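Local coordinates for hypothetical aldose 1-epimerase (Klebsiella pneumoniae subsp. pneumoniae MGH 78578, PDB 3TY1), which is of unknown function but belongs to the galactose mutarotase-like superfamily and probably binds carbohydrate, at residues P228-G242 with D255-A267. Numbering follows the deposited sequence. Where two conformers were deposited one is given.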
loop_
_atom_site.group_PDB
_atom_site.type_symbol
_atom_site.label_atom_id
_atom_site.label_comp_id
_atom_site.label_asym_id
_atom_site.label_seq_id
_atom_site.Cartn_x
_atom_site.Cartn_y
_atom_site.Cartn_z
ATOM N N PRO A 228 -24.849 27.645 -19.441
ATOM C CA PRO A 228 -26.186 28.164 -19.198
ATOM C C PRO A 228 -26.500 27.855 -17.741
ATOM O O PRO A 228 -26.497 26.688 -17.357
ATOM C CB PRO A 228 -27.069 27.370 -20.153
ATOM C CG PRO A 228 -26.404 26.140 -20.399
ATOM C CD PRO A 228 -24.939 26.274 -19.965
ATOM N N ILE A 229 -26.752 28.896 -16.950
ATOM C CA ILE A 229 -26.901 28.706 -15.513
ATOM C C ILE A 229 -28.011 29.549 -14.900
ATOM O O ILE A 229 -28.302 30.664 -15.341
ATOM C CB ILE A 229 -25.546 28.912 -14.730
ATOM C CG1 ILE A 229 -25.112 30.384 -14.657
ATOM C CG2 ILE A 229 -24.416 28.057 -15.327
ATOM C CD1 ILE A 229 -23.960 30.595 -13.696
ATOM N N SER A 230 -28.643 28.957 -13.890
ATOM C CA SER A 230 -29.665 29.679 -13.122
ATOM C C SER A 230 -29.008 30.402 -11.947
ATOM O O SER A 230 -29.380 31.550 -11.656
ATOM C CB SER A 230 -30.819 28.778 -12.668
ATOM O OG SER A 230 -30.357 27.725 -11.858
ATOM N N SER A 231 -28.030 29.782 -11.285
ATOM C CA SER A 231 -27.331 30.470 -10.193
ATOM C C SER A 231 -25.896 30.046 -10.043
ATOM O O SER A 231 -25.499 28.984 -10.509
ATOM C CB SER A 231 -28.084 30.310 -8.866
ATOM O OG SER A 231 -28.080 28.959 -8.469
ATOM N N ILE A 232 -25.102 30.924 -9.451
ATOM C CA ILE A 232 -23.686 30.634 -9.157
ATOM C C ILE A 232 -23.324 31.340 -7.869
ATOM O O ILE A 232 -23.734 32.513 -7.642
ATOM C CB ILE A 232 -22.748 31.046 -10.321
ATOM C CG1 ILE A 232 -21.266 30.792 -9.989
ATOM C CG2 ILE A 232 -22.930 32.516 -10.710
ATOM C CD1 ILE A 232 -20.417 30.787 -11.234
ATOM N N SER A 233 -22.585 30.613 -7.027
ATOM C CA SER A 233 -22.126 31.101 -5.734
ATOM C C SER A 233 -20.721 30.636 -5.414
ATOM O O SER A 233 -20.272 29.573 -5.889
ATOM C CB SER A 233 -23.080 30.666 -4.622
ATOM O OG SER A 233 -23.254 29.273 -4.619
ATOM N N PRO A 234 -19.980 31.443 -4.648
ATOM C CA PRO A 234 -18.626 31.010 -4.347
ATOM C C PRO A 234 -18.631 29.859 -3.358
ATOM O O PRO A 234 -19.507 29.802 -2.500
ATOM C CB PRO A 234 -17.998 32.260 -3.725
ATOM C CG PRO A 234 -19.090 32.955 -3.108
ATOM C CD PRO A 234 -20.300 32.701 -3.963
ATOM N N PHE A 235 -17.641 28.961 -3.486
ATOM C CA PHE A 235 -17.491 27.791 -2.605
ATOM C C PHE A 235 -17.194 28.181 -1.145
ATOM O O PHE A 235 -17.672 27.521 -0.214
ATOM C CB PHE A 235 -16.370 26.884 -3.161
ATOM C CG PHE A 235 -16.250 25.569 -2.473
ATOM C CD1 PHE A 235 -16.976 24.459 -2.925
ATOM C CD2 PHE A 235 -15.385 25.414 -1.381
ATOM C CE1 PHE A 235 -16.835 23.205 -2.300
ATOM C CE2 PHE A 235 -15.241 24.186 -0.755
ATOM C CZ PHE A 235 -15.972 23.078 -1.203
ATOM N N ASN A 236 -16.405 29.244 -0.976
ATOM C CA ASN A 236 -16.006 29.789 0.335
ATOM C C ASN A 236 -15.802 31.310 0.231
ATOM O O ASN A 236 -16.008 31.903 -0.837
ATOM C CB ASN A 236 -14.740 29.066 0.832
ATOM C CG ASN A 236 -13.544 29.175 -0.149
ATOM O OD1 ASN A 236 -13.546 29.981 -1.077
ATOM N ND2 ASN A 236 -12.519 28.364 0.079
ATOM N N ASP A 237 -15.402 31.940 1.335
ATOM C CA ASP A 237 -15.204 33.384 1.385
ATOM C C ASP A 237 -14.130 33.883 0.430
ATOM O O ASP A 237 -14.275 34.950 -0.181
ATOM C CB ASP A 237 -14.868 33.823 2.830
ATOM C CG ASP A 237 -16.088 33.755 3.775
ATOM O OD1 ASP A 237 -17.258 33.805 3.317
ATOM O OD2 ASP A 237 -15.866 33.651 4.999
ATOM N N TYR A 238 -13.091 33.078 0.253
ATOM C CA TYR A 238 -11.999 33.446 -0.610
ATOM C C TYR A 238 -12.465 33.592 -2.041
ATOM O O TYR A 238 -11.985 34.477 -2.727
ATOM C CB TYR A 238 -10.867 32.435 -0.512
ATOM C CG TYR A 238 -9.685 32.773 -1.375
ATOM C CD1 TYR A 238 -8.826 33.821 -1.031
ATOM C CD2 TYR A 238 -9.392 32.027 -2.526
ATOM C CE1 TYR A 238 -7.717 34.146 -1.829
ATOM C CE2 TYR A 238 -8.290 32.351 -3.324
ATOM C CZ TYR A 238 -7.448 33.407 -2.959
ATOM O OH TYR A 238 -6.362 33.714 -3.742
ATOM N N ALA A 239 -13.403 32.751 -2.485
ATOM C CA ALA A 239 -13.918 32.842 -3.855
ATOM C C ALA A 239 -14.877 34.036 -4.087
ATOM O O ALA A 239 -15.202 34.338 -5.229
ATOM C CB ALA A 239 -14.576 31.544 -4.270
ATOM N N LYS A 240 -15.342 34.698 -3.037
ATOM C CA LYS A 240 -16.287 35.817 -3.215
ATOM C C LYS A 240 -15.729 36.890 -4.145
ATOM O O LYS A 240 -16.461 37.407 -4.944
ATOM C CB LYS A 240 -16.680 36.462 -1.878
ATOM C CG LYS A 240 -17.734 35.709 -1.073
ATOM C CD LYS A 240 -17.844 36.309 0.355
ATOM C CE LYS A 240 -19.082 35.832 1.102
ATOM N NZ LYS A 240 -19.249 36.484 2.425
ATOM N N SER A 241 -14.431 37.200 -4.061
ATOM C CA SER A 241 -13.850 38.258 -4.892
ATOM C C SER A 241 -13.844 37.969 -6.409
ATOM O O SER A 241 -13.812 38.900 -7.219
ATOM C CB SER A 241 -12.452 38.659 -4.387
ATOM O OG SER A 241 -11.447 37.900 -4.982
ATOM N N GLY A 242 -13.910 36.694 -6.781
ATOM C CA GLY A 242 -13.960 36.260 -8.171
ATOM C C GLY A 242 -15.345 36.056 -8.757
ATOM O O GLY A 242 -15.458 35.807 -9.950
ATOM N N ASP A 255 0.391 32.999 -5.825
ATOM C CA ASP A 255 -0.416 33.160 -4.597
ATOM C C ASP A 255 -1.920 33.130 -4.782
ATOM O O ASP A 255 -2.670 33.499 -3.866
ATOM C CB ASP A 255 -0.033 34.441 -3.815
ATOM C CG ASP A 255 1.438 34.451 -3.408
ATOM O OD1 ASP A 255 1.945 33.399 -2.961
ATOM O OD2 ASP A 255 2.068 35.513 -3.533
ATOM N N PHE A 256 -2.374 32.650 -5.928
ATOM C CA PHE A 256 -3.797 32.640 -6.209
ATOM C C PHE A 256 -4.455 31.447 -5.532
ATOM O O PHE A 256 -5.564 31.556 -5.004
ATOM C CB PHE A 256 -3.997 32.543 -7.711
ATOM C CG PHE A 256 -5.435 32.619 -8.130
ATOM C CD1 PHE A 256 -6.046 33.848 -8.305
ATOM C CD2 PHE A 256 -6.171 31.463 -8.331
ATOM C CE1 PHE A 256 -7.374 33.934 -8.675
ATOM C CE2 PHE A 256 -7.498 31.534 -8.706
ATOM C CZ PHE A 256 -8.100 32.776 -8.895
ATOM N N ASP A 257 -3.754 30.304 -5.585
ATOM C CA ASP A 257 -4.264 29.016 -5.143
ATOM C C ASP A 257 -5.441 28.583 -6.028
ATOM O O ASP A 257 -5.228 28.055 -7.107
ATOM C CB ASP A 257 -4.635 28.968 -3.644
ATOM C CG ASP A 257 -5.004 27.528 -3.183
ATOM O OD1 ASP A 257 -4.326 26.556 -3.593
ATOM O OD2 ASP A 257 -5.947 27.354 -2.414
ATOM N N GLU A 258 -6.670 28.816 -5.584
ATOM C CA GLU A 258 -7.851 28.470 -6.364
ATOM C C GLU A 258 -9.075 29.246 -5.926
ATOM O O GLU A 258 -9.159 29.733 -4.775
ATOM C CB GLU A 258 -8.159 26.967 -6.235
ATOM C CG GLU A 258 -8.550 26.520 -4.833
ATOM C CD GLU A 258 -8.784 25.036 -4.708
ATOM O OE1 GLU A 258 -7.974 24.249 -5.252
ATOM O OE2 GLU A 258 -9.755 24.652 -4.018
HETATM N N MSE A 259 -10.026 29.357 -6.847
HETATM C CA MSE A 259 -11.375 29.843 -6.488
HETATM C C MSE A 259 -12.348 28.849 -7.116
HETATM O O MSE A 259 -12.204 28.469 -8.289
HETATM C CB MSE A 259 -11.616 31.285 -6.946
HETATM C CG MSE A 259 -10.821 32.266 -6.173
HETATM SE SE MSE A 259 -11.213 34.075 -6.679
HETATM C CE MSE A 259 -9.991 34.940 -5.425
ATOM N N VAL A 260 -13.263 28.355 -6.298
ATOM C CA VAL A 260 -14.234 27.379 -6.742
ATOM C C VAL A 260 -15.615 28.003 -6.656
ATOM O O VAL A 260 -15.845 28.791 -5.747
ATOM C CB VAL A 260 -14.153 26.115 -5.888
ATOM C CG1 VAL A 260 -15.262 25.145 -6.280
ATOM C CG2 VAL A 260 -12.765 25.469 -6.101
ATOM N N PHE A 261 -16.490 27.661 -7.625
ATOM C CA PHE A 261 -17.858 28.165 -7.685
ATOM C C PHE A 261 -18.813 27.009 -7.878
ATOM O O PHE A 261 -18.540 26.040 -8.654
ATOM C CB PHE A 261 -18.008 29.211 -8.794
ATOM C CG PHE A 261 -17.091 30.394 -8.609
ATOM C CD1 PHE A 261 -17.467 31.456 -7.791
ATOM C CD2 PHE A 261 -15.834 30.416 -9.191
ATOM C CE1 PHE A 261 -16.600 32.531 -7.574
ATOM C CE2 PHE A 261 -14.969 31.489 -8.989
ATOM C CZ PHE A 261 -15.364 32.552 -8.191
ATOM N N ASN A 262 -19.913 27.095 -7.145
ATOM C CA ASN A 262 -20.969 26.111 -7.210
ATOM C C ASN A 262 -22.075 26.608 -8.102
ATOM O O ASN A 262 -22.644 27.657 -7.816
ATOM C CB ASN A 262 -21.495 25.846 -5.822
ATOM C CG ASN A 262 -20.460 25.222 -4.920
ATOM O OD1 ASN A 262 -19.690 24.345 -5.339
ATOM N ND2 ASN A 262 -20.466 25.640 -3.649
ATOM N N ILE A 263 -22.412 25.822 -9.118
ATOM C CA ILE A 263 -23.355 26.199 -10.164
ATOM C C ILE A 263 -24.582 25.293 -10.211
ATOM O O ILE A 263 -24.481 24.084 -9.992
ATOM C CB ILE A 263 -22.678 26.157 -11.558
ATOM C CG1 ILE A 263 -21.644 27.292 -11.675
ATOM C CG2 ILE A 263 -23.767 26.224 -12.714
ATOM C CD1 ILE A 263 -20.566 27.126 -12.762
ATOM N N GLN A 264 -25.741 25.924 -10.450
ATOM C CA GLN A 264 -26.974 25.203 -10.753
ATOM C C GLN A 264 -27.218 25.421 -12.245
ATOM O O GLN A 264 -27.632 26.514 -12.686
ATOM C CB GLN A 264 -28.151 25.644 -9.882
ATOM C CG GLN A 264 -28.628 24.530 -8.942
ATOM C CD GLN A 264 -29.112 23.284 -9.704
ATOM O OE1 GLN A 264 -29.585 23.374 -10.848
ATOM N NE2 GLN A 264 -28.992 22.120 -9.069
ATOM N N PRO A 265 -26.935 24.399 -13.060
ATOM C CA PRO A 265 -27.056 24.595 -14.519
ATOM C C PRO A 265 -28.493 24.577 -15.052
ATOM O O PRO A 265 -29.354 24.023 -14.411
ATOM C CB PRO A 265 -26.308 23.394 -15.084
ATOM C CG PRO A 265 -26.511 22.350 -14.065
ATOM C CD PRO A 265 -26.417 23.060 -12.756
ATOM N N LEU A 266 -28.714 25.218 -16.201
ATOM C CA LEU A 266 -29.978 25.118 -16.961
ATOM C C LEU A 266 -29.778 24.028 -18.013
ATOM O O LEU A 266 -28.642 23.717 -18.390
ATOM C CB LEU A 266 -30.298 26.436 -17.637
ATOM C CG LEU A 266 -30.661 27.570 -16.687
ATOM C CD1 LEU A 266 -30.548 28.894 -17.431
ATOM C CD2 LEU A 266 -32.071 27.331 -16.093
ATOM N N ALA A 267 -30.863 23.417 -18.450
ATOM C CA ALA A 267 -30.815 22.316 -19.436
ATOM C C ALA A 267 -31.818 22.572 -20.548
ATOM O O ALA A 267 -32.756 23.295 -20.339
ATOM C CB ALA A 267 -31.153 20.991 -18.757
HETATM O O HOH W 1 -21.678 28.069 -2.711
HETATM O O HOH W 2 -25.116 28.028 -6.309
HETATM O O HOH W 3 -12.751 28.646 -3.440
#
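Tyr-238 holds CG trans to its own N, and Met-259 is extended through SE to its methyl (chi3 179°), which lays the selenomethionine CE over the tyrosine ring. CE stands over one face, 4.0 Å from the Tyr-238 ring centroid and offset toward the rim, a CH-pi contact. SE is oblique to the same ring. This Met-aromatic pair closes one end of an antiparallel strand pair in the beta supersandwich. Strand 231-234 runs beside strand 259-265, which is bordered on its other edge by strand 297-304. Tyr-238 OH donates to Phe-256 O at 2.6 Å, and Glu-258 O lies in plane at the ring edge. The ring is thus held at its hydroxyl and packed on a face. The carboxylate of Glu-258 is engaged separately, by Lys-171 of the second subunit and by Trp-301.

Ser-233 and Asn-262 form a hydrogen-bonded pair, with Asn-262 N to Ser-233 O at 2.8 Å. On their face, one water links Ser-233 OG, Pro-234 O and Asn-262 ND2. A second water joins Ser-233 OG to Asn-262 O. Asn-262 OD1 lies at the edge of the Phe-235 ring, 3.6 Å from Phe-235 CD1, with amide and ring planes 62° apart. Tyr-323 stacks on that phenylalanine. Ser-231 and Gln-264 point to this same face.

The other face is apolar. Ile-232 and Ile-263 lie side by side, and Ile-232 CD1 also reaches Phe-261 CB at 3.8 Å.

At the start of strand 231-234, Ser-230 and Ser-231 both face Gln-264 in a classic beta bulge, where the chain turns a corner out of strand 224-229. Ser-230 N donates to Gln-264 O at 2.9 Å. On the Pro-228 side of the bulge, Leu-266 N donates to Pro-228 O in a nearly straight bond, from above the carbonyl plane.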